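PDB 1FNN: CELL division control protein 6 from Pyrobaculum aerophilum, which binds ADP and magnesium through an AAA+ ATPase domain and is probably involved in regulating the initiation of DNA replication. Local coordinates for residues Leu26-Pro40 / Thr60-Ala74. Residues are numbered along the deposited sequence; the frame is centred on the assembly and turned at random.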
ATOM      1  N   LEU A  26      12.985   9.355   1.184  1.00 33.61           N
ATOM      2  CA  LEU A  26      12.816  10.795   0.976  1.00 33.09           C
ATOM      3  C   LEU A  26      14.178  11.511   0.975  1.00 36.93           C
ATOM      4  O   LEU A  26      14.517  12.302   0.088  1.00 36.88           O
ATOM      5  CB  LEU A  26      11.931  11.367   2.058  1.00 33.29           C
ATOM      6  CG  LEU A  26      11.621  12.877   1.866  1.00 42.62           C
ATOM      7  CD1 LEU A  26      10.765  13.048   0.615  1.00 44.39           C
ATOM      8  CD2 LEU A  26      10.930  13.451   3.093  1.00 48.62           C
ATOM      9  N   GLN A  27      15.042  11.047   1.888  1.00 36.62           N
ATOM     10  CA  GLN A  27      16.422  11.499   1.919  1.00 39.17           C
ATOM     11  C   GLN A  27      17.149  11.203   0.610  1.00 38.60           C
ATOM     12  O   GLN A  27      17.907  12.090   0.149  1.00 34.81           O
ATOM     13  CB  GLN A  27      17.213  10.968   3.116  1.00 43.25           C
ATOM     14  CG  GLN A  27      18.686  11.398   3.025  1.00 57.95           C
ATOM     15  CD  GLN A  27      19.587  10.692   4.017  1.00 67.58           C
ATOM     16  OE1 GLN A  27      20.199   9.667   3.685  1.00 74.41           O
ATOM     17  NE2 GLN A  27      19.662  11.245   5.223  1.00 69.47           N
ATOM     18  N   GLN A  28      17.016  10.000   0.065  1.00 33.64           N
ATOM     19  CA  GLN A  28      17.620   9.589  -1.173  1.00 36.79           C
ATOM     20  C   GLN A  28      17.173  10.474  -2.335  1.00 39.75           C
ATOM     21  O   GLN A  28      17.883  10.710  -3.321  1.00 38.87           O
ATOM     22  CB  GLN A  28      17.318   8.102  -1.515  1.00 35.45           C
ATOM     23  CG  GLN A  28      18.204   7.129  -0.711  1.00 51.54           C
ATOM     24  CD  GLN A  28      17.686   5.687  -0.803  1.00 53.99           C
ATOM     25  OE1 GLN A  28      17.835   4.966  -1.783  1.00 54.11           O
ATOM     26  NE2 GLN A  28      17.033   5.198   0.250  1.00 58.39           N
ATOM     27  N   LEU A  29      15.865  10.738  -2.366  1.00 35.49           N
ATOM     28  CA  LEU A  29      15.265  11.603  -3.353  1.00 37.15           C
ATOM     29  C   LEU A  29      15.850  13.005  -3.185  1.00 32.98           C
ATOM     30  O   LEU A  29      16.111  13.688  -4.180  1.00 37.53           O
ATOM     31  CB  LEU A  29      13.749  11.678  -3.191  1.00 38.80           C
ATOM     32  CG  LEU A  29      12.881  10.768  -4.068  1.00 46.03           C
ATOM     33  CD1 LEU A  29      11.400  11.077  -3.807  1.00 42.67           C
ATOM     34  CD2 LEU A  29      13.180  10.912  -5.552  1.00 38.29           C
ATOM     35  N   ASP A  30      15.928  13.466  -1.949  1.00 31.47           N
ATOM     36  CA  ASP A  30      16.508  14.787  -1.695  1.00 33.45           C
ATOM     37  C   ASP A  30      17.930  14.905  -2.240  1.00 36.18           C
ATOM     38  O   ASP A  30      18.379  15.844  -2.929  1.00 32.70           O
ATOM     39  CB  ASP A  30      16.465  15.066  -0.194  1.00 34.26           C
ATOM     40  CG  ASP A  30      16.876  16.528   0.030  1.00 46.86           C
ATOM     41  OD1 ASP A  30      16.116  17.470  -0.195  1.00 41.60           O
ATOM     42  OD2 ASP A  30      18.020  16.780   0.441  1.00 41.29           O
ATOM     43  N   ILE A  31      18.710  13.845  -1.979  1.00 31.78           N
ATOM     44  CA  ILE A  31      20.097  13.770  -2.443  1.00 34.32           C
ATOM     45  C   ILE A  31      20.104  13.774  -3.950  1.00 34.72           C
ATOM     46  O   ILE A  31      20.916  14.496  -4.560  1.00 37.92           O
ATOM     47  CB  ILE A  31      20.787  12.519  -1.859  1.00 37.39           C
ATOM     48  CG1 ILE A  31      21.127  12.750  -0.346  1.00 37.33           C
ATOM     49  CG2 ILE A  31      22.035  12.164  -2.652  1.00 42.61           C
ATOM     50  CD1 ILE A  31      21.413  11.376   0.279  1.00 44.93           C
ATOM     51  N   LEU A  32      19.216  13.014  -4.636  1.00 30.80           N
ATOM     52  CA  LEU A  32      19.279  13.037  -6.078  1.00 30.06           C
ATOM     53  C   LEU A  32      18.831  14.405  -6.666  1.00 34.57           C
ATOM     54  O   LEU A  32      19.271  14.822  -7.737  1.00 33.66           O
ATOM     55  CB  LEU A  32      18.444  11.920  -6.720  1.00 37.98           C
ATOM     56  CG  LEU A  32      18.934  10.502  -6.307  1.00 45.05           C
ATOM     57  CD1 LEU A  32      18.070   9.396  -6.898  1.00 41.32           C
ATOM     58  CD2 LEU A  32      20.383  10.276  -6.740  1.00 47.21           C
ATOM     59  N   LEU A  33      17.802  15.009  -6.084  1.00 31.50           N
ATOM     60  CA  LEU A  33      17.172  16.161  -6.709  1.00 33.60           C
ATOM     61  C   LEU A  33      17.391  17.530  -6.112  1.00 35.00           C
ATOM     62  O   LEU A  33      17.161  18.534  -6.818  1.00 32.84           O
ATOM     63  CB  LEU A  33      15.619  15.931  -6.650  1.00 32.56           C
ATOM     64  CG  LEU A  33      15.130  14.711  -7.434  1.00 35.90           C
ATOM     65  CD1 LEU A  33      13.631  14.506  -7.097  1.00 35.32           C
ATOM     66  CD2 LEU A  33      15.325  14.913  -8.935  1.00 33.15           C
ATOM     67  N   GLY A  34      17.686  17.670  -4.840  1.00 35.34           N
ATOM     68  CA  GLY A  34      17.717  18.937  -4.152  1.00 33.82           C
ATOM     69  C   GLY A  34      18.633  19.987  -4.775  1.00 39.58           C
ATOM     70  O   GLY A  34      18.219  21.156  -4.798  1.00 35.10           O
ATOM     71  N   ASN A  35      19.887  19.628  -5.077  1.00 38.58           N
ATOM     72  CA  ASN A  35      20.799  20.624  -5.652  1.00 42.02           C
ATOM     73  C   ASN A  35      20.236  21.164  -6.968  1.00 39.92           C
ATOM     74  O   ASN A  35      20.306  22.357  -7.244  1.00 40.64           O
ATOM     75  CB  ASN A  35      22.193  20.035  -5.875  1.00 39.20           C
ATOM     76  CG  ASN A  35      22.972  19.935  -4.567  1.00 37.33           C
ATOM     77  OD1 ASN A  35      22.641  20.605  -3.586  1.00 36.61           O
ATOM     78  ND2 ASN A  35      24.004  19.094  -4.566  1.00 38.18           N
ATOM     79  N   TRP A  36      19.786  20.258  -7.830  1.00 38.51           N
ATOM     80  CA  TRP A  36      19.205  20.670  -9.105  1.00 39.98           C
ATOM     81  C   TRP A  36      17.946  21.517  -8.926  1.00 37.96           C
ATOM     82  O   TRP A  36      17.852  22.547  -9.609  1.00 35.83           O
ATOM     83  CB  TRP A  36      18.921  19.503  -9.992  1.00 31.94           C
ATOM     84  CG  TRP A  36      18.471  19.711 -11.409  1.00 39.79           C
ATOM     85  CD1 TRP A  36      19.277  19.723 -12.497  1.00 38.13           C
ATOM     86  CD2 TRP A  36      17.138  19.931 -11.916  1.00 41.28           C
ATOM     87  NE1 TRP A  36      18.538  19.935 -13.634  1.00 39.12           N
ATOM     88  CE2 TRP A  36      17.230  20.067 -13.316  1.00 35.20           C
ATOM     89  CE3 TRP A  36      15.883  20.026 -11.306  1.00 34.31           C
ATOM     90  CZ2 TRP A  36      16.128  20.290 -14.136  1.00 32.23           C
ATOM     91  CZ3 TRP A  36      14.784  20.249 -12.124  1.00 34.59           C
ATOM     92  CH2 TRP A  36      14.899  20.379 -13.496  1.00 35.33           C
ATOM     93  N   LEU A  37      17.087  21.184  -7.944  1.00 37.00           N
ATOM     94  CA  LEU A  37      15.909  22.048  -7.740  1.00 38.47           C
ATOM     95  C   LEU A  37      16.297  23.459  -7.288  1.00 40.38           C
ATOM     96  O   LEU A  37      15.616  24.467  -7.602  1.00 35.98           O
ATOM     97  CB  LEU A  37      14.981  21.360  -6.726  1.00 32.56           C
ATOM     98  CG  LEU A  37      14.272  20.102  -7.311  1.00 31.03           C
ATOM     99  CD1 LEU A  37      13.515  19.377  -6.183  1.00 35.66           C
ATOM    100  CD2 LEU A  37      13.314  20.531  -8.417  1.00 29.73           C
ATOM    101  N   ARG A  38      17.328  23.540  -6.447  1.00 36.67           N
ATOM    102  CA  ARG A  38      17.785  24.875  -5.980  1.00 42.24           C
ATOM    103  C   ARG A  38      18.433  25.657  -7.125  1.00 40.70           C
ATOM    104  O   ARG A  38      18.327  26.887  -7.162  1.00 45.85           O
ATOM    105  CB  ARG A  38      18.719  24.746  -4.785  1.00 40.99           C
ATOM    106  CG  ARG A  38      18.035  24.415  -3.456  1.00 45.15           C
ATOM    107  CD  ARG A  38      19.057  24.399  -2.299  1.00 45.33           C
ATOM    108  NE  ARG A  38      19.850  23.146  -2.417  1.00 47.54           N
ATOM    109  CZ  ARG A  38      19.424  22.003  -1.854  1.00 48.26           C
ATOM    110  NH1 ARG A  38      18.291  21.944  -1.170  1.00 41.34           N
ATOM    111  NH2 ARG A  38      20.134  20.881  -1.962  1.00 44.19           N
ATOM    112  N   ASN A  39      19.201  25.038  -8.004  1.00 37.90           N
ATOM    113  CA  ASN A  39      19.907  25.631  -9.114  1.00 43.39           C
ATOM    114  C   ASN A  39      19.953  24.696 -10.304  1.00 37.44           C
ATOM    115  O   ASN A  39      20.961  24.072 -10.686  1.00 41.80           O
ATOM    116  CB  ASN A  39      21.373  25.982  -8.796  1.00 57.17           C
ATOM    117  CG  ASN A  39      21.562  27.008  -7.703  1.00 68.34           C
ATOM    118  OD1 ASN A  39      21.064  28.137  -7.786  1.00 75.38           O
ATOM    119  ND2 ASN A  39      22.288  26.625  -6.657  1.00 73.44           N
ATOM    120  N   PRO A  40      18.868  24.637 -11.074  1.00 38.12           N
ATOM    121  CA  PRO A  40      18.712  23.690 -12.145  1.00 36.60           C
ATOM    122  C   PRO A  40      19.525  23.917 -13.398  1.00 42.70           C
ATOM    123  O   PRO A  40      19.849  25.048 -13.765  1.00 44.36           O
ATOM    124  CB  PRO A  40      17.233  23.809 -12.563  1.00 37.57           C
ATOM    125  CG  PRO A  40      16.838  25.180 -12.086  1.00 34.80           C
ATOM    126  CD  PRO A  40      17.602  25.373 -10.793  1.00 34.90           C
ATOM    127  N   THR A  60       5.624   9.638  -1.312  1.00 32.83           N
ATOM    128  CA  THR A  60       6.995  10.084  -1.009  1.00 36.75           C
ATOM    129  C   THR A  60       7.469  11.181  -1.978  1.00 37.10           C
ATOM    130  O   THR A  60       8.010  12.230  -1.603  1.00 36.63           O
ATOM    131  CB  THR A  60       7.948   8.878  -0.985  1.00 35.99           C
ATOM    132  OG1 THR A  60       7.607   8.114   0.214  1.00 33.00           O
ATOM    133  CG2 THR A  60       9.399   9.347  -0.896  1.00 33.94           C
ATOM    134  N   LEU A  61       7.206  10.960  -3.246  1.00 33.24           N
ATOM    135  CA  LEU A  61       7.492  11.945  -4.293  1.00 38.69           C
ATOM    136  C   LEU A  61       6.686  13.238  -4.122  1.00 37.52           C
ATOM    137  O   LEU A  61       7.176  14.355  -4.267  1.00 34.35           O
ATOM    138  CB  LEU A  61       7.028  11.303  -5.585  1.00 39.35           C
ATOM    139  CG  LEU A  61       8.009  10.684  -6.540  1.00 50.13           C
ATOM    140  CD1 LEU A  61       7.158  10.004  -7.614  1.00 41.45           C
ATOM    141  CD2 LEU A  61       8.975  11.752  -7.030  1.00 46.21           C
ATOM    142  N   ARG A  62       5.401  13.135  -3.729  1.00 34.57           N
ATOM    143  CA  ARG A  62       4.583  14.307  -3.504  1.00 34.90           C
ATOM    144  C   ARG A  62       5.122  15.103  -2.327  1.00 36.86           C
ATOM    145  O   ARG A  62       5.093  16.344  -2.316  1.00 33.39           O
ATOM    146  CB  ARG A  62       3.079  13.975  -3.317  1.00 36.05           C
ATOM    147  CG  ARG A  62       2.538  13.503  -4.695  1.00 41.45           C
ATOM    148  CD  ARG A  62       1.045  13.737  -4.723  1.00 46.60           C
ATOM    149  NE  ARG A  62       0.388  13.496  -5.966  1.00 57.73           N
ATOM    150  CZ  ARG A  62       0.311  14.100  -7.133  1.00 58.46           C
ATOM    151  NH1 ARG A  62       0.924  15.237  -7.449  1.00 56.30           N
ATOM    152  NH2 ARG A  62      -0.439  13.541  -8.085  1.00 58.31           N
ATOM    153  N   LYS A  63       5.616  14.405  -1.307  1.00 32.88           N
ATOM    154  CA  LYS A  63       6.164  15.060  -0.142  1.00 35.11           C
ATOM    155  C   LYS A  63       7.462  15.798  -0.514  1.00 35.68           C
ATOM    156  O   LYS A  63       7.711  16.913  -0.008  1.00 35.27           O
ATOM    157  CB  LYS A  63       6.451  14.078   0.979  1.00 37.35           C
ATOM    158  CG  LYS A  63       7.265  14.657   2.122  1.00 36.13           C
ATOM    159  CD  LYS A  63       6.446  15.632   2.961  1.00 44.75           C
ATOM    160  CE  LYS A  63       5.109  15.156   3.448  1.00 39.71           C
ATOM    161  NZ  LYS A  63       4.394  16.171   4.315  1.00 36.66           N
ATOM    162  N   LEU A  64       8.268  15.127  -1.332  1.00 31.88           N
ATOM    163  CA  LEU A  64       9.482  15.834  -1.799  1.00 36.35           C
ATOM    164  C   LEU A  64       9.084  17.163  -2.467  1.00 33.25           C
ATOM    165  O   LEU A  64       9.706  18.198  -2.209  1.00 33.24           O
ATOM    166  CB  LEU A  64      10.234  14.953  -2.778  1.00 33.88           C
ATOM    167  CG  LEU A  64      11.654  15.263  -3.270  1.00 40.26           C
ATOM    168  CD1 LEU A  64      11.636  16.169  -4.481  1.00 43.65           C
ATOM    169  CD2 LEU A  64      12.562  15.787  -2.173  1.00 34.65           C
ATOM    170  N   TRP A  65       8.180  17.114  -3.422  1.00 31.80           N
ATOM    171  CA  TRP A  65       7.725  18.353  -4.094  1.00 36.19           C
ATOM    172  C   TRP A  65       7.240  19.400  -3.106  1.00 37.20           C
ATOM    173  O   TRP A  65       7.491  20.624  -3.203  1.00 35.15           O
ATOM    174  CB  TRP A  65       6.627  18.075  -5.132  1.00 32.85           C
ATOM    175  CG  TRP A  65       6.184  19.388  -5.756  1.00 36.38           C
ATOM    176  CD1 TRP A  65       4.966  20.001  -5.618  1.00 35.58           C
ATOM    177  CD2 TRP A  65       6.981  20.223  -6.598  1.00 35.05           C
ATOM    178  NE1 TRP A  65       4.985  21.167  -6.342  1.00 36.31           N
ATOM    179  CE2 TRP A  65       6.182  21.346  -6.947  1.00 32.39           C
ATOM    180  CE3 TRP A  65       8.288  20.132  -7.085  1.00 36.63           C
ATOM    181  CZ2 TRP A  65       6.661  22.363  -7.764  1.00 36.08           C
ATOM    182  CZ3 TRP A  65       8.754  21.162  -7.910  1.00 44.86           C
ATOM    183  CH2 TRP A  65       7.938  22.257  -8.237  1.00 38.21           C
ATOM    184  N   GLU A  66       6.435  18.975  -2.115  1.00 33.29           N
ATOM    185  CA  GLU A  66       5.874  19.846  -1.119  1.00 36.59           C
ATOM    186  C   GLU A  66       7.015  20.580  -0.394  1.00 38.44           C
ATOM    187  O   GLU A  66       6.884  21.804  -0.201  1.00 38.09           O
ATOM    188  CB  GLU A  66       5.023  19.063  -0.118  1.00 38.08           C
ATOM    189  CG  GLU A  66       4.307  19.839   0.970  1.00 46.93           C
ATOM    190  CD  GLU A  66       3.664  18.755   1.869  1.00 49.22           C
ATOM    191  OE1 GLU A  66       2.725  18.065   1.452  1.00 53.09           O
ATOM    192  OE2 GLU A  66       4.160  18.655   2.981  1.00 53.55           O
ATOM    193  N   LEU A  67       8.137  19.921  -0.148  1.00 36.21           N
ATOM    194  CA  LEU A  67       9.226  20.592   0.552  1.00 38.23           C
ATOM    195  C   LEU A  67       9.970  21.603  -0.327  1.00 39.78           C
ATOM    196  O   LEU A  67      10.720  22.409   0.202  1.00 41.88           O
ATOM    197  CB  LEU A  67      10.209  19.548   1.063  1.00 38.26           C
ATOM    198  CG  LEU A  67       9.624  18.574   2.097  1.00 45.63           C
ATOM    199  CD1 LEU A  67      10.584  17.441   2.413  1.00 45.21           C
ATOM    200  CD2 LEU A  67       9.208  19.321   3.361  1.00 50.88           C
ATOM    201  N   TYR A  68       9.929  21.451  -1.645  1.00 37.50           N
ATOM    202  CA  TYR A  68      10.703  22.271  -2.562  1.00 37.00           C
ATOM    203  C   TYR A  68       9.872  23.263  -3.362  1.00 37.70           C
ATOM    204  O   TYR A  68      10.436  24.172  -3.973  1.00 37.15           O
ATOM    205  CB  TYR A  68      11.438  21.383  -3.582  1.00 35.31           C
ATOM    206  CG  TYR A  68      12.751  20.934  -2.964  1.00 37.30           C
ATOM    207  CD1 TYR A  68      13.878  21.736  -3.057  1.00 36.62           C
ATOM    208  CD2 TYR A  68      12.849  19.722  -2.288  1.00 35.28           C
ATOM    209  CE1 TYR A  68      15.086  21.353  -2.499  1.00 37.75           C
ATOM    210  CE2 TYR A  68      14.051  19.319  -1.717  1.00 35.54           C
ATOM    211  CZ  TYR A  68      15.159  20.136  -1.829  1.00 40.13           C
ATOM    212  OH  TYR A  68      16.351  19.743  -1.269  1.00 37.07           O
ATOM    213  N   LYS A  69       8.570  23.188  -3.253  1.00 35.45           N
ATOM    214  CA  LYS A  69       7.572  23.875  -4.042  1.00 38.53           C
ATOM    215  C   LYS A  69       7.838  25.403  -4.084  1.00 39.89           C
ATOM    216  O   LYS A  69       7.740  26.044  -5.130  1.00 41.26           O
ATOM    217  CB  LYS A  69       6.253  23.740  -3.260  1.00 42.14           C
ATOM    218  CG  LYS A  69       5.033  23.232  -3.935  1.00 64.57           C
ATOM    219  CD  LYS A  69       3.746  23.440  -3.167  1.00 60.69           C
ATOM    220  CE  LYS A  69       3.805  23.349  -1.662  1.00 68.99           C
ATOM    221  NZ  LYS A  69       2.463  23.641  -1.073  1.00 77.80           N
ATOM    222  N   ASP A  70       8.194  25.957  -2.941  1.00 38.20           N
ATOM    223  CA  ASP A  70       8.365  27.423  -2.906  1.00 45.47           C
ATOM    224  C   ASP A  70       9.805  27.850  -3.053  1.00 46.71           C
ATOM    225  O   ASP A  70      10.128  29.000  -2.772  1.00 48.63           O
ATOM    226  CB  ASP A  70       7.726  27.936  -1.602  1.00 45.76           C
ATOM    227  CG  ASP A  70       6.221  27.690  -1.687  1.00 52.24           C
ATOM    228  OD1 ASP A  70       5.625  28.094  -2.702  1.00 56.17           O
ATOM    229  OD2 ASP A  70       5.649  27.097  -0.755  1.00 59.25           O
ATOM    230  N   LYS A  71      10.721  26.906  -3.274  1.00 41.84           N
ATOM    231  CA  LYS A  71      12.147  27.104  -3.285  1.00 39.82           C
ATOM    232  C   LYS A  71      12.778  26.713  -4.612  1.00 40.56           C
ATOM    233  O   LYS A  71      13.988  26.457  -4.672  1.00 42.52           O
ATOM    234  CB  LYS A  71      12.825  26.227  -2.216  1.00 52.91           C
ATOM    235  CG  LYS A  71      12.112  26.142  -0.897  1.00 60.27           C
ATOM    236  CD  LYS A  71      12.960  25.808   0.305  1.00 69.08           C
ATOM    237  CE  LYS A  71      13.868  24.618   0.113  1.00 73.79           C
ATOM    238  NZ  LYS A  71      13.187  23.460  -0.518  1.00 77.43           N
ATOM    239  N   THR A  72      11.992  26.643  -5.688  1.00 37.87           N
ATOM    240  CA  THR A  72      12.541  26.261  -6.968  1.00 37.58           C
ATOM    241  C   THR A  72      11.829  26.985  -8.112  1.00 41.55           C
ATOM    242  O   THR A  72      10.632  27.250  -8.031  1.00 38.19           O
ATOM    243  CB  THR A  72      12.457  24.722  -7.178  1.00 34.21           C
ATOM    244  OG1 THR A  72      13.136  24.357  -8.378  1.00 33.53           O
ATOM    245  CG2 THR A  72      11.022  24.183  -7.283  1.00 34.03           C
ATOM    246  N   THR A  73      12.516  27.087  -9.250  1.00 38.84           N
ATOM    247  CA  THR A  73      11.871  27.630 -10.438  1.00 39.53           C
ATOM    248  C   THR A  73      11.357  26.485 -11.277  1.00 36.94           C
ATOM    249  O   THR A  73      10.797  26.711 -12.339  1.00 38.52           O
ATOM    250  CB  THR A  73      12.902  28.443 -11.268  1.00 43.55           C
ATOM    251  OG1 THR A  73      14.015  27.573 -11.536  1.00 43.03           O
ATOM    252  CG2 THR A  73      13.380  29.625 -10.442  1.00 40.19           C
ATOM    253  N   ALA A  74      11.708  25.225 -10.923  1.00 32.62           N
ATOM    254  CA  ALA A  74      11.325  24.124 -11.772  1.00 32.16           C
ATOM    255  C   ALA A  74       9.816  23.940 -11.775  1.00 34.53           C
ATOM    256  O   ALA A  74       9.222  24.174 -10.706  1.00 33.19           O
ATOM    257  CB  ALA A  74      11.974  22.812 -11.280  1.00 34.85           C
TER
HETATM  258  O   HOH W   1      15.429  27.160  -8.654  1.00 45.77           O
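Y68 carries the polar end of this helix-helix contact, its hydroxyl held between D30 and R38. The OH donates to D30 OD1 at 2.5 Å, meeting the carboxylate on its syn side, and accepts from R38 NH1 at 2.9 Å along a bent path (N-H...O 131°); both partners lie at the edge of the phenol ring. R38, bent at chi3, lays its guanidinium over G34 O and sends NH2 almost straight to N35 OD1, which helps fix its rotation. K71 NZ lies above one face of the Y68 ring and donates to L67 O. A second polar link joins the C-terminal turn of helix 23-38 to the loop that follows helix 57-68: T72 OG1, placed anti to its own N (chi1 -174°), donates to L37 O at 2.6 Å and accepts from A74 N in an ST turn. A water bridges L37 O and T73 N.

Apolar side chains make up the rest. L37 CD1 makes a CH-pi contact over the other face of the Y68 ring, 4.0 Å from its centroid. Knobs-into-holes packing runs along the helices: L26 sits among T60, K63, L64 and L67; L64 among L26, L29, D30 and L33, its CD1 3.7 Å from L33 CD1; and Y68 among D30, G34, L37 and R38. A phenylalanine in place of Y68 would probably leave D30 OD1 and R38 NH1 without the hydroxyl that links them.

The axes of segments 26-38 and 60-68 approach to 9.9 Å and cross at -53°; their parent helices, 23-38 and 57-68, lie on the parallel sheet of the P-loop ATPase core. L29 meets strand 46-50, L33 strands 127-132 and 160-166, and L61 all three; T60 OG1 bonds G56 O of the ADP-binding loop, where helix 57-68 begins.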